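DMATS type aromatic prenyltransferase (Micromonospora olivasterospora, PDB 6ZRY) probably transfers a dimethylallyl group to C6 of the indole ring of tryptophan. Local coordinates at residues 279-284 against 327-332. Residues are numbered along the deposited sequence; the frame is centred on the assembly and turned at random.
Sequences PIRSYV and IAHVSL. With TRP (tryptophan), chain C.
Just past the end of strand 273-278, the chain turns through a short 3-10 turn around Arg281 and packs against the start of strand 327-333, with the CA atoms of Pro279 and His329 4.3 Å apart. The two strands are antiparallel neighbours in the barrel of this ABBA-fold prenyltransferase. Bound tryptophan lies inside the barrel, and Arg281 and His329 belong to its pocket.

CG of Arg281 takes the crowded position between the backbone N and the carbonyl carbon (chi1 66°). From there the chain runs extended to NE, over the Ala328 carbonyl. NH1 then donates to Ala328 O at 2.9 Å, a bent bond (146° at the hydrogen). The oxygen lies near the guanidinium plane, but NH1 stands above the carbonyl plane. NH2 makes a straighter bond, 3.0 Å to OXT of the tryptophan, and NE forms a salt bridge with Asp56. Three partners thus fix the guanidinium, whose charge probably helps to balance the substrate carboxylate.

The His329 ring lies between Arg281 NH1 and the indole of the tryptophan. NH1 sits over one face near the rim, and the indole covers the opposite face, with CZ2 above the ring centre. Pro279 CA makes a CA-H...O contact with the same Ala328 O that takes the bond from NH1.

Away from the pocket, Ile280 meets Ile327 side by side, CG2 to CG2 at 3.8 Å. Helices 287-300 and 236-247 pack on Ile327 and Val330 here. Ile280 CG1 is anti to the backbone N (chi1 -175°), and its CD1 ends 4.3 Å from Val330 CG1.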
# COMPACT_ATOMS: atom_id res chain seq x y z
N PRO A 279 5.35 -8.37 5.59
CA PRO A 279 4.04 -9.04 5.53
C PRO A 279 3.92 -10.00 6.72
O PRO A 279 3.98 -11.24 6.56
CB PRO A 279 4.10 -9.73 4.19
CG PRO A 279 5.56 -10.14 4.07
CD PRO A 279 6.32 -9.00 4.68
N ILE A 280 3.71 -9.39 7.88
CA ILE A 280 3.78 -10.03 9.21
C ILE A 280 2.82 -11.21 9.29
O ILE A 280 3.16 -12.17 9.96
CB ILE A 280 3.53 -8.99 10.31
CG1 ILE A 280 3.71 -9.62 11.70
CG2 ILE A 280 2.19 -8.31 10.15
CD1 ILE A 280 3.97 -8.64 12.77
N ARG A 281 1.69 -11.18 8.56
CA ARG A 281 0.69 -12.27 8.56
C ARG A 281 1.34 -13.60 8.16
O ARG A 281 0.81 -14.66 8.53
CB ARG A 281 -0.47 -11.98 7.59
CG ARG A 281 -0.07 -11.94 6.11
CD ARG A 281 -1.29 -11.49 5.35
NE ARG A 281 -1.22 -11.47 3.91
CZ ARG A 281 -0.56 -10.59 3.16
NH1 ARG A 281 0.21 -9.66 3.69
NH2 ARG A 281 -0.67 -10.65 1.84
N SER A 282 2.44 -13.56 7.43
CA SER A 282 3.14 -14.77 6.91
C SER A 282 4.07 -15.36 7.99
O SER A 282 4.53 -16.48 7.80
CB SER A 282 3.88 -14.44 5.65
OG SER A 282 4.40 -15.58 5.01
N TYR A 283 4.34 -14.65 9.08
CA TYR A 283 5.43 -14.97 10.04
C TYR A 283 4.90 -15.07 11.47
O TYR A 283 5.72 -15.04 12.38
CB TYR A 283 6.54 -13.94 9.85
CG TYR A 283 7.11 -14.00 8.45
CD1 TYR A 283 7.95 -15.03 8.08
CD2 TYR A 283 6.71 -13.10 7.47
CE1 TYR A 283 8.46 -15.12 6.79
CE2 TYR A 283 7.20 -13.18 6.17
CZ TYR A 283 8.07 -14.20 5.83
OH TYR A 283 8.55 -14.30 4.55
N VAL A 284 3.60 -15.25 11.64
CA VAL A 284 2.96 -15.37 12.97
C VAL A 284 2.00 -16.57 12.97
O VAL A 284 1.63 -17.02 11.87
CB VAL A 284 2.21 -14.08 13.35
CG1 VAL A 284 3.15 -12.89 13.53
CG2 VAL A 284 1.11 -13.76 12.33
N ILE A 327 -3.87 -8.25 10.67
CA ILE A 327 -2.67 -7.39 10.54
C ILE A 327 -1.87 -7.93 9.35
O ILE A 327 -1.16 -8.91 9.50
CB ILE A 327 -1.87 -7.34 11.86
CG1 ILE A 327 -2.76 -6.94 13.03
CG2 ILE A 327 -0.68 -6.39 11.70
CD1 ILE A 327 -2.08 -6.95 14.37
N ALA A 328 -2.07 -7.34 8.18
CA ALA A 328 -1.58 -7.88 6.91
C ALA A 328 -0.08 -7.56 6.73
O ALA A 328 0.67 -8.41 6.21
CB ALA A 328 -2.39 -7.29 5.78
N HIS A 329 0.28 -6.36 7.10
CA HIS A 329 1.64 -5.80 6.97
C HIS A 329 1.92 -4.87 8.15
O HIS A 329 0.97 -4.33 8.76
CB HIS A 329 1.82 -5.00 5.69
CG HIS A 329 1.42 -5.68 4.44
ND1 HIS A 329 2.32 -6.32 3.64
CD2 HIS A 329 0.22 -5.78 3.82
CE1 HIS A 329 1.69 -6.80 2.56
NE2 HIS A 329 0.40 -6.49 2.66
N VAL A 330 3.20 -4.66 8.43
CA VAL A 330 3.63 -3.52 9.27
C VAL A 330 4.86 -2.92 8.61
O VAL A 330 5.66 -3.70 8.04
CB VAL A 330 3.90 -3.96 10.73
CG1 VAL A 330 5.03 -4.95 10.82
CG2 VAL A 330 4.18 -2.74 11.61
N SER A 331 4.96 -1.61 8.63
CA SER A 331 6.01 -0.89 7.89
C SER A 331 6.68 0.15 8.76
O SER A 331 6.05 0.73 9.63
CB SER A 331 5.47 -0.29 6.59
OG SER A 331 4.73 0.91 6.85
N LEU A 332 7.97 0.34 8.53
CA LEU A 332 8.78 1.40 9.12
C LEU A 332 9.11 2.41 8.03
O LEU A 332 9.61 1.97 6.97
CB LEU A 332 10.06 0.80 9.69
CG LEU A 332 11.00 1.82 10.32
CD1 LEU A 332 10.37 2.44 11.55
CD2 LEU A 332 12.33 1.18 10.64
N TRP C . -2.23 -7.75 -0.87
CA TRP C . -1.06 -7.47 -1.77
C TRP C . 0.22 -8.04 -1.15
O TRP C . 1.25 -8.13 -1.84
CB TRP C . -0.92 -5.96 -2.06
CG TRP C . -0.65 -5.11 -0.85
CD1 TRP C . -1.56 -4.62 0.04
CD2 TRP C . 0.64 -4.64 -0.41
NE1 TRP C . -0.93 -3.88 1.01
CE2 TRP C . 0.41 -3.86 0.76
CE3 TRP C . 1.95 -4.78 -0.88
CZ2 TRP C . 1.46 -3.25 1.46
CZ3 TRP C . 2.98 -4.17 -0.19
CH2 TRP C . 2.73 -3.42 0.96
OXT TRP C . 0.23 -8.44 0.04